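Local coordinates for SPI-1 type 3 secretion system secretin (Salmonella enterica subsp. enterica serovar Typhimurium, PDB 4G08), which forms, as part of the type III secretion injectisome, a ring-shaped multimer with an apparent central pore in the outer membrane, serving injection of bacterial effectors into host cells, at residues V38-A44 against Y81-E87; L71-F75 against G132-Y136. All blocks are in the same frame, centred on the assembly; numbering follows the deposited sequence.

Interaction 1 of 2, residues V38-A44 against Y81-E87; sequences VIVSKMA and YIYDASE
Strand 38-40 runs parallel to strand 81-84, the axes 4.8 Å apart at 18°, with I39 paired to Y81 and V40 to I82. The first backbone is extended up to S41, after which 38-44 turns into a short helix; the second is extended up to D84, before a 3-10 segment at 85-87. Two backbone hydrogen bonds join the strands, I82 N to I39 O and S41 N to I82 O, each 2.9 Å; Y81 CA also approaches I39 O at 3.4 Å.

Polar side chains fasten the C-terminal end. S41 (chi1 p) is the N-cap, its OG accepting from A44 N at 3.1 Å and donating to E87 OE2 in a very short 2.4 Å bond. E87 OE2 also takes D84 N (3.0 Å), and D84 OD2 accepts S86 N (3.1 Å) in an Asx turn. Here too M43 CB packs 3.5 Å from D84 CB.

Apolar contacts lie on both faces. I82 (m, t) sets CD1 3.4 Å from V38 CG1, and with V40 it faces F27 of helix 23-30; on the other face I39 CD1 lies 3.3 Å from Y81 CE2.

Edge strand 38-40 thus pairs in parallel with the central strand of the secretin N0 domain's small mixed sheet, and S41 caps the following helical turn.

Interaction 2 of 2, residues L71-F75 against G132-Y136; sequences LIWYF and GPPVY
I72, Y74 and P133 make the centre of this contact, where a beta strand meets the first turn of a helix mostly through side chains, with no hydrogen bond between the segments. Segment 71-75 is fully extended. In 132-136, G132 (phi/psi 177/-163) leads to P133, the N-cap residue at -60/142, and the backbone turns helical from P134. The closest CA pair is I72 and P133, 6.2 Å apart.

Along the strand, I72 and Y74 point CB toward the helix, whereas W73 between them points away. I72 is p, t, which brings its CD1 to 3.9 Å from P133 CA and 4.3 Å from P133 CD. The proline ring, C-gamma exo, reaches the backbone as well: P133 CG is 3.7 Å from W73 O and 4.0 Å from Y74 CB. Y74 takes chi1 t with chi2 57°, and its ring meets two helix residues. V135 (chi1 p) places CG1 3.6 Å from Y74 CD2. Y136 (t, chi2 69°) sets its CB over a face of the Y74 ring, a CH-pi contact 4.1 Å from the centroid; the two rings are oblique, planes at 49° and centroids 5.1 Å apart, with Y74 CE1 3.3 Å from Y136 CD1.

Both tyrosine hydroxyls bond to backbone oxygens, Y74 to L112 and Y136 to Y117. The sheet face bearing I72 and Y74, with Y81 and Y83 beside them, thus packs on the start of helix 134-150, while W73 packs on helix 58-69 behind it.

In this periplasmic portion of the secretin, both interactions reach the same three-stranded sheet: strand 80-84 is its middle member, with 38-40 of interaction 1 on one side and 71-75 of interaction 2 on the other. Y81 and Y83 bond through their backbones to Y74 and I72, so the two contacts adjoin directly. Interaction 1 lies within the N0 domain and is partly exposed, relying on backbone bonds and a polar S41-E87 end. Interaction 2, near the centre of the chain, is buried and apolar or aromatic, joining that domain to the type II/III secretion short domain, which holds helix 134-150. Y83 takes part in both settings, lying in interaction 1 while packing on P133 and P134.

Interaction 1 of 2, residues V38-A44 against Y81-E87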
ATOM      1  N   VAL A  38       2.763  -9.561   9.261  1.00 15.77           N
ATOM      2  CA  VAL A  38       2.176  -9.436   7.949  1.00 14.22           C
ATOM      3  C   VAL A  38       0.702  -9.764   8.055  1.00 18.26           C
ATOM      4  O   VAL A  38       0.311 -10.684   8.776  1.00 22.94           O
ATOM      5  CB  VAL A  38       2.832 -10.394   6.943  1.00 20.07           C
ATOM      6  CG1 VAL A  38       2.235 -10.204   5.566  1.00 18.52           C
ATOM      7  CG2 VAL A  38       4.329 -10.164   6.898  1.00 22.00           C
ATOM      8  N   ILE A  39      -0.109  -8.846   7.557  1.00 12.61           N
ATOM      9  CA  ILE A  39      -1.545  -8.980   7.610  1.00 15.17           C
ATOM     10  C   ILE A  39      -2.062  -9.227   6.210  1.00 16.13           C
ATOM     11  O   ILE A  39      -1.922  -8.382   5.329  1.00 18.02           O
ATOM     12  CB  ILE A  39      -2.167  -7.702   8.160  1.00 17.32           C
ATOM     13  CG1 ILE A  39      -1.565  -7.398   9.521  1.00 22.05           C
ATOM     14  CG2 ILE A  39      -3.672  -7.831   8.257  1.00 23.10           C
ATOM     15  CD1 ILE A  39      -1.466  -5.921   9.778  1.00 28.10           C
ATOM     16  N   VAL A  40      -2.606 -10.417   6.004  1.00 13.47           N
ATOM     17  CA  VAL A  40      -3.065 -10.834   4.692  1.00 13.79           C
ATOM     18  C   VAL A  40      -4.587 -10.824   4.621  1.00 13.15           C
ATOM     19  O   VAL A  40      -5.267 -11.333   5.513  1.00 14.67           O
ATOM     20  CB  VAL A  40      -2.551 -12.238   4.343  1.00 15.43           C
ATOM     21  CG1 VAL A  40      -3.044 -12.640   2.971  1.00 14.58           C
ATOM     22  CG2 VAL A  40      -1.032 -12.271   4.370  1.00 19.74           C
ATOM     23  N   SER A  41      -5.113 -10.129   3.624  1.00 12.26           N
ATOM     24  CA  SER A  41      -6.547  -9.937   3.509  1.00 16.82           C
ATOM     25  C   SER A  41      -7.238 -11.247   3.188  1.00 20.60           C
ATOM     26  O   SER A  41      -6.626 -12.184   2.691  1.00 13.62           O
ATOM     27  CB  SER A  41      -6.853  -8.928   2.412  1.00 16.29           C
ATOM     28  OG  SER A  41      -6.768  -9.536   1.139  1.00 17.09           O
ATOM     29  N   LYS A  42      -8.557 -11.244   3.302  1.00 22.00           N
ATOM     30  CA  LYS A  42      -9.323 -12.436   3.017  1.00 19.77           C
ATOM     31  C   LYS A  42      -9.103 -12.880   1.577  1.00 16.80           C
ATOM     32  O   LYS A  42      -8.779 -14.039   1.318  1.00 20.75           O
ATOM     33  CB  LYS A  42     -10.802 -12.160   3.247  1.00 20.18           C
ATOM     34  CG  LYS A  42     -11.706 -13.158   2.557  1.00 20.92           C
ATOM     35  CD  LYS A  42     -13.159 -12.730   2.614  1.00 18.34           C
ATOM     36  CE  LYS A  42     -13.535 -11.961   1.366  1.00 18.12           C
ATOM     37  NZ  LYS A  42     -14.750 -11.145   1.608  1.00 23.69           N
ATOM     38  N   MET A  43      -9.226 -11.945   0.638  1.00 18.42           N
ATOM     39  CA  MET A  43      -9.096 -12.296  -0.773  1.00 20.52           C
ATOM     40  C   MET A  43      -7.687 -12.732  -1.140  1.00 15.29           C
ATOM     41  O   MET A  43      -7.509 -13.515  -2.071  1.00 23.57           O
ATOM     42  CB  MET A  43      -9.522 -11.145  -1.681  1.00 22.59           C
ATOM     43  CG  MET A  43     -11.009 -10.871  -1.654  1.00 22.71           C
ATOM     44  SD  MET A  43     -11.947 -12.261  -2.308  1.00 23.54           S
ATOM     45  CE  MET A  43     -11.470 -12.215  -4.029  1.00 22.54           C
ATOM     46  N   ALA A  44      -6.671 -12.155  -0.514  1.00 16.84           N
ATOM     47  CA  ALA A  44      -5.316 -12.588  -0.830  1.00 15.65           C
ATOM     48  C   ALA A  44      -5.106 -14.000  -0.321  1.00 20.29           C
ATOM     49  O   ALA A  44      -4.445 -14.817  -0.963  1.00 15.33           O
ATOM     50  CB  ALA A  44      -4.295 -11.660  -0.217  1.00 16.37           C
ATOM     51  N   TYR A  81       0.926  -5.012   4.978  1.00 13.39           N
ATOM     52  CA  TYR A  81      -0.432  -5.378   4.606  1.00 11.10           C
ATOM     53  C   TYR A  81      -0.441  -5.856   3.173  1.00 13.35           C
ATOM     54  O   TYR A  81       0.062  -5.232   2.317  1.00 13.48           O
ATOM     55  CB  TYR A  81      -1.406  -4.198   4.761  1.00 12.69           C
ATOM     56  CG  TYR A  81      -1.432  -3.575   6.123  1.00 18.56           C
ATOM     57  CD1 TYR A  81      -0.427  -2.735   6.523  1.00 17.59           C
ATOM     58  CD2 TYR A  81      -2.464  -3.786   6.991  1.00 23.43           C
ATOM     59  CE1 TYR A  81      -0.427  -2.178   7.718  1.00 25.05           C
ATOM     60  CE2 TYR A  81      -2.455  -3.206   8.214  1.00 22.56           C
ATOM     61  CZ  TYR A  81      -1.433  -2.406   8.568  1.00 26.06           C
ATOM     62  OH  TYR A  81      -1.377  -1.777   9.782  1.00 42.60           O
ATOM     63  N   ILE A  82      -1.065  -6.985   2.957  1.00 10.37           N
ATOM     64  CA  ILE A  82      -1.175  -7.587   1.636  1.00  8.93           C
ATOM     65  C   ILE A  82      -2.639  -7.821   1.279  1.00  9.65           C
ATOM     66  O   ILE A  82      -3.412  -8.357   2.074  1.00 12.95           O
ATOM     67  CB  ILE A  82      -0.409  -8.920   1.565  1.00 11.50           C
ATOM     68  CG1 ILE A  82       1.082  -8.678   1.817  1.00 15.78           C
ATOM     69  CG2 ILE A  82      -0.613  -9.579   0.207  1.00 15.42           C
ATOM     70  CD1 ILE A  82       1.846  -9.919   2.211  1.00 20.78           C
ATOM     71  N   TYR A  83      -3.018  -7.346   0.097  1.00 12.43           N
ATOM     72  CA  TYR A  83      -4.381  -7.480  -0.403  1.00 14.77           C
ATOM     73  C   TYR A  83      -4.361  -8.069  -1.796  1.00 10.83           C
ATOM     74  O   TYR A  83      -3.394  -7.895  -2.529  1.00 12.19           O
ATOM     75  CB  TYR A  83      -5.064  -6.120  -0.501  1.00 12.46           C
ATOM     76  CG  TYR A  83      -5.099  -5.343   0.779  1.00 10.98           C
ATOM     77  CD1 TYR A  83      -4.065  -4.486   1.103  1.00 13.06           C
ATOM     78  CD2 TYR A  83      -6.259  -5.289   1.536  1.00 11.92           C
ATOM     79  CE1 TYR A  83      -4.119  -3.701   2.223  1.00 15.84           C
ATOM     80  CE2 TYR A  83      -6.337  -4.479   2.644  1.00 15.82           C
ATOM     81  CZ  TYR A  83      -5.260  -3.688   2.981  1.00 17.23           C
ATOM     82  OH  TYR A  83      -5.315  -2.860   4.071  1.00 23.84           O
ATOM     83  N   ASP A  84      -5.516  -8.570  -2.220  1.00 14.74           N
ATOM     84  CA  ASP A  84      -5.761  -8.906  -3.615  1.00 15.34           C
ATOM     85  C   ASP A  84      -5.933  -7.617  -4.396  1.00 15.47           C
ATOM     86  O   ASP A  84      -6.491  -6.651  -3.888  1.00 14.96           O
ATOM     87  CB  ASP A  84      -7.031  -9.758  -3.723  1.00 16.04           C
ATOM     88  CG  ASP A  84      -7.208 -10.376  -5.097  1.00 34.71           C
ATOM     89  OD1 ASP A  84      -6.517 -11.382  -5.387  1.00 32.85           O
ATOM     90  OD2 ASP A  84      -8.198 -10.027  -5.775  1.00 25.92           O
ATOM     91  N   ALA A  85      -5.565  -7.625  -5.665  1.00 17.02           N
ATOM     92  CA  ALA A  85      -5.725  -6.427  -6.467  1.00 20.87           C
ATOM     93  C   ALA A  85      -7.193  -6.016  -6.508  1.00 26.59           C
ATOM     94  O   ALA A  85      -7.510  -4.831  -6.612  1.00 22.79           O
ATOM     95  CB  ALA A  85      -5.194  -6.650  -7.869  1.00 21.47           C
ATOM     96  N   SER A  86      -8.076  -6.975  -6.246  1.00 23.36           N
ATOM     97  CA  SER A  86      -9.514  -6.731  -6.325  1.00 25.04           C
ATOM     98  C   SER A  86     -10.018  -5.878  -5.156  1.00 28.76           C
ATOM     99  O   SER A  86     -11.154  -5.406  -5.165  1.00 24.86           O
ATOM    100  CB  SER A  86     -10.274  -8.059  -6.375  1.00 24.83           C
ATOM    101  OG  SER A  86     -10.383  -8.642  -5.087  1.00 21.51           O
ATOM    102  N   GLU A  87      -9.175  -5.709  -4.141  1.00 16.79           N
ATOM    103  CA  GLU A  87      -9.536  -4.951  -2.948  1.00 19.81           C
ATOM    104  C   GLU A  87      -8.993  -3.528  -3.018  1.00 18.15           C
ATOM    105  O   GLU A  87      -9.039  -2.782  -2.047  1.00 18.36           O
ATOM    106  CB  GLU A  87      -9.006  -5.650  -1.700  1.00 16.37           C
ATOM    107  CG  GLU A  87      -9.748  -6.933  -1.374  1.00 20.35           C
ATOM    108  CD  GLU A  87      -9.072  -7.757  -0.293  1.00 22.91           C
ATOM    109  OE1 GLU A  87      -9.774  -8.154   0.662  1.00 38.63           O
ATOM    110  OE2 GLU A  87      -7.947  -8.246  -0.534  1.00 15.72           O
TER

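Interaction 2 of 2, residues L71-F75 against G132-Y136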
ATOM      1  N   LEU A  71      -1.529  -8.849  -6.570  1.00 14.55           N
ATOM      2  CA  LEU A  71      -1.595  -8.367  -5.196  1.00 16.93           C
ATOM      3  C   LEU A  71      -1.259  -6.880  -5.133  1.00 14.77           C
ATOM      4  O   LEU A  71      -0.532  -6.351  -5.982  1.00 16.15           O
ATOM      5  CB  LEU A  71      -0.601  -9.130  -4.317  1.00 14.94           C
ATOM      6  CG  LEU A  71      -0.637 -10.654  -4.344  1.00 16.85           C
ATOM      7  CD1 LEU A  71       0.410 -11.228  -3.405  1.00 19.86           C
ATOM      8  CD2 LEU A  71      -2.018 -11.140  -3.961  1.00 18.87           C
ATOM      9  N   ILE A  72      -1.616  -6.266  -4.015  1.00 12.32           N
ATOM     10  CA  ILE A  72      -1.097  -4.960  -3.668  1.00 12.21           C
ATOM     11  C   ILE A  72      -0.712  -4.965  -2.195  1.00 17.07           C
ATOM     12  O   ILE A  72      -1.281  -5.715  -1.406  1.00 13.92           O
ATOM     13  CB  ILE A  72      -2.154  -3.872  -3.930  1.00 20.00           C
ATOM     14  CG1 ILE A  72      -3.434  -4.186  -3.156  1.00 16.59           C
ATOM     15  CG2 ILE A  72      -2.488  -3.819  -5.410  1.00 18.00           C
ATOM     16  CD1 ILE A  72      -4.589  -3.244  -3.435  1.00 16.16           C
ATOM     17  N   TRP A  73       0.344  -4.239  -1.860  1.00 17.42           N
ATOM     18  CA  TRP A  73       0.873  -4.276  -0.505  1.00 15.98           C
ATOM     19  C   TRP A  73       1.357  -2.921  -0.034  1.00 16.25           C
ATOM     20  O   TRP A  73       1.594  -2.015  -0.829  1.00 15.20           O
ATOM     21  CB  TRP A  73       1.998  -5.296  -0.394  1.00 15.57           C
ATOM     22  CG  TRP A  73       3.196  -4.921  -1.144  1.00 16.17           C
ATOM     23  CD1 TRP A  73       3.360  -4.963  -2.489  1.00 20.21           C
ATOM     24  CD2 TRP A  73       4.432  -4.467  -0.597  1.00 19.08           C
ATOM     25  NE1 TRP A  73       4.615  -4.533  -2.824  1.00 26.40           N
ATOM     26  CE2 TRP A  73       5.306  -4.253  -1.676  1.00 25.82           C
ATOM     27  CE3 TRP A  73       4.893  -4.249   0.703  1.00 25.67           C
ATOM     28  CZ2 TRP A  73       6.622  -3.847  -1.496  1.00 28.40           C
ATOM     29  CZ3 TRP A  73       6.188  -3.807   0.878  1.00 32.89           C
ATOM     30  CH2 TRP A  73       7.042  -3.623  -0.214  1.00 36.63           C
ATOM     31  N   TYR A  74       1.418  -2.782   1.284  1.00 17.57           N
ATOM     32  CA  TYR A  74       1.835  -1.550   1.921  1.00 14.23           C
ATOM     33  C   TYR A  74       2.589  -1.888   3.200  1.00 15.00           C
ATOM     34  O   TYR A  74       2.186  -2.775   3.945  1.00 16.38           O
ATOM     35  CB  TYR A  74       0.604  -0.704   2.247  1.00 16.02           C
ATOM     36  CG  TYR A  74       0.923   0.650   2.810  1.00 14.33           C
ATOM     37  CD1 TYR A  74       1.716   1.543   2.109  1.00 13.63           C
ATOM     38  CD2 TYR A  74       0.498   1.008   4.076  1.00 17.26           C
ATOM     39  CE1 TYR A  74       2.007   2.786   2.621  1.00 19.28           C
ATOM     40  CE2 TYR A  74       0.805   2.241   4.609  1.00 20.91           C
ATOM     41  CZ  TYR A  74       1.595   3.107   3.894  1.00 24.83           C
ATOM     42  OH  TYR A  74       1.981   4.300   4.462  1.00 25.79           O
ATOM     43  N   PHE A  75       3.720  -1.231   3.412  1.00 13.11           N
ATOM     44  CA  PHE A  75       4.419  -1.284   4.691  1.00 12.64           C
ATOM     45  C   PHE A  75       4.235   0.057   5.375  1.00 20.01           C
ATOM     46  O   PHE A  75       4.571   1.090   4.796  1.00 19.88           O
ATOM     47  CB  PHE A  75       5.909  -1.531   4.453  1.00 17.11           C
ATOM     48  CG  PHE A  75       6.752  -1.405   5.686  1.00 16.76           C
ATOM     49  CD1 PHE A  75       6.549  -2.238   6.767  1.00 13.92           C
ATOM     50  CD2 PHE A  75       7.824  -0.534   5.709  1.00 20.53           C
ATOM     51  CE1 PHE A  75       7.348  -2.139   7.886  1.00 22.82           C
ATOM     52  CE2 PHE A  75       8.624  -0.430   6.823  1.00 23.04           C
ATOM     53  CZ  PHE A  75       8.385  -1.232   7.915  1.00 25.43           C
ATOM     54  N   GLY A 132      -5.017   2.396  -4.381  1.00 13.29           N
ATOM     55  CA  GLY A 132      -4.068   1.515  -3.737  1.00 14.20           C
ATOM     56  C   GLY A 132      -4.679   0.763  -2.588  1.00 16.94           C
ATOM     57  O   GLY A 132      -5.897   0.711  -2.444  1.00 17.60           O
ATOM     58  N   PRO A 133      -3.823   0.207  -1.735  1.00 12.94           N
ATOM     59  CA  PRO A 133      -4.303  -0.583  -0.614  1.00 14.32           C
ATOM     60  C   PRO A 133      -5.189   0.250   0.288  1.00 16.60           C
ATOM     61  O   PRO A 133      -4.878   1.403   0.570  1.00 16.63           O
ATOM     62  CB  PRO A 133      -3.026  -0.972   0.125  1.00 13.56           C
ATOM     63  CG  PRO A 133      -1.937  -0.849  -0.867  1.00 17.40           C
ATOM     64  CD  PRO A 133      -2.369   0.107  -1.928  1.00 15.99           C
ATOM     65  N   PRO A 134      -6.247  -0.360   0.820  1.00 17.66           N
ATOM     66  CA  PRO A 134      -7.171   0.382   1.646  1.00 18.80           C
ATOM     67  C   PRO A 134      -6.503   1.102   2.811  1.00 18.14           C
ATOM     68  O   PRO A 134      -6.751   2.285   3.036  1.00 17.81           O
ATOM     69  CB  PRO A 134      -8.113  -0.704   2.149  1.00 21.35           C
ATOM     70  CG  PRO A 134      -8.161  -1.679   1.028  1.00 18.79           C
ATOM     71  CD  PRO A 134      -6.815  -1.639   0.365  1.00 20.12           C
ATOM     72  N   VAL A 135      -5.597   0.434   3.502  1.00 16.41           N
ATOM     73  CA  VAL A 135      -4.943   1.076   4.622  1.00 15.46           C
ATOM     74  C   VAL A 135      -4.165   2.326   4.188  1.00 17.41           C
ATOM     75  O   VAL A 135      -4.108   3.317   4.919  1.00 17.37           O
ATOM     76  CB  VAL A 135      -3.991   0.115   5.320  1.00 19.07           C
ATOM     77  CG1 VAL A 135      -2.886  -0.279   4.366  1.00 19.91           C
ATOM     78  CG2 VAL A 135      -3.431   0.767   6.564  1.00 24.96           C
ATOM     79  N   TYR A 136      -3.608   2.296   2.983  1.00 13.95           N
ATOM     80  CA  TYR A 136      -2.882   3.447   2.438  1.00 15.74           C
ATOM     81  C   TYR A 136      -3.821   4.591   2.065  1.00 12.69           C
ATOM     82  O   TYR A 136      -3.598   5.747   2.432  1.00 14.52           O
ATOM     83  CB  TYR A 136      -2.080   3.015   1.214  1.00 14.24           C
ATOM     84  CG  TYR A 136      -1.338   4.131   0.539  1.00 12.73           C
ATOM     85  CD1 TYR A 136      -0.257   4.743   1.147  1.00 17.98           C
ATOM     86  CD2 TYR A 136      -1.644   4.482  -0.760  1.00 16.59           C
ATOM     87  CE1 TYR A 136       0.423   5.759   0.517  1.00 19.16           C
ATOM     88  CE2 TYR A 136      -0.951   5.463  -1.409  1.00 14.28           C
ATOM     89  CZ  TYR A 136       0.071   6.105  -0.765  1.00 17.40           C
ATOM     90  OH  TYR A 136       0.809   7.023  -1.470  1.00 23.83           O
TER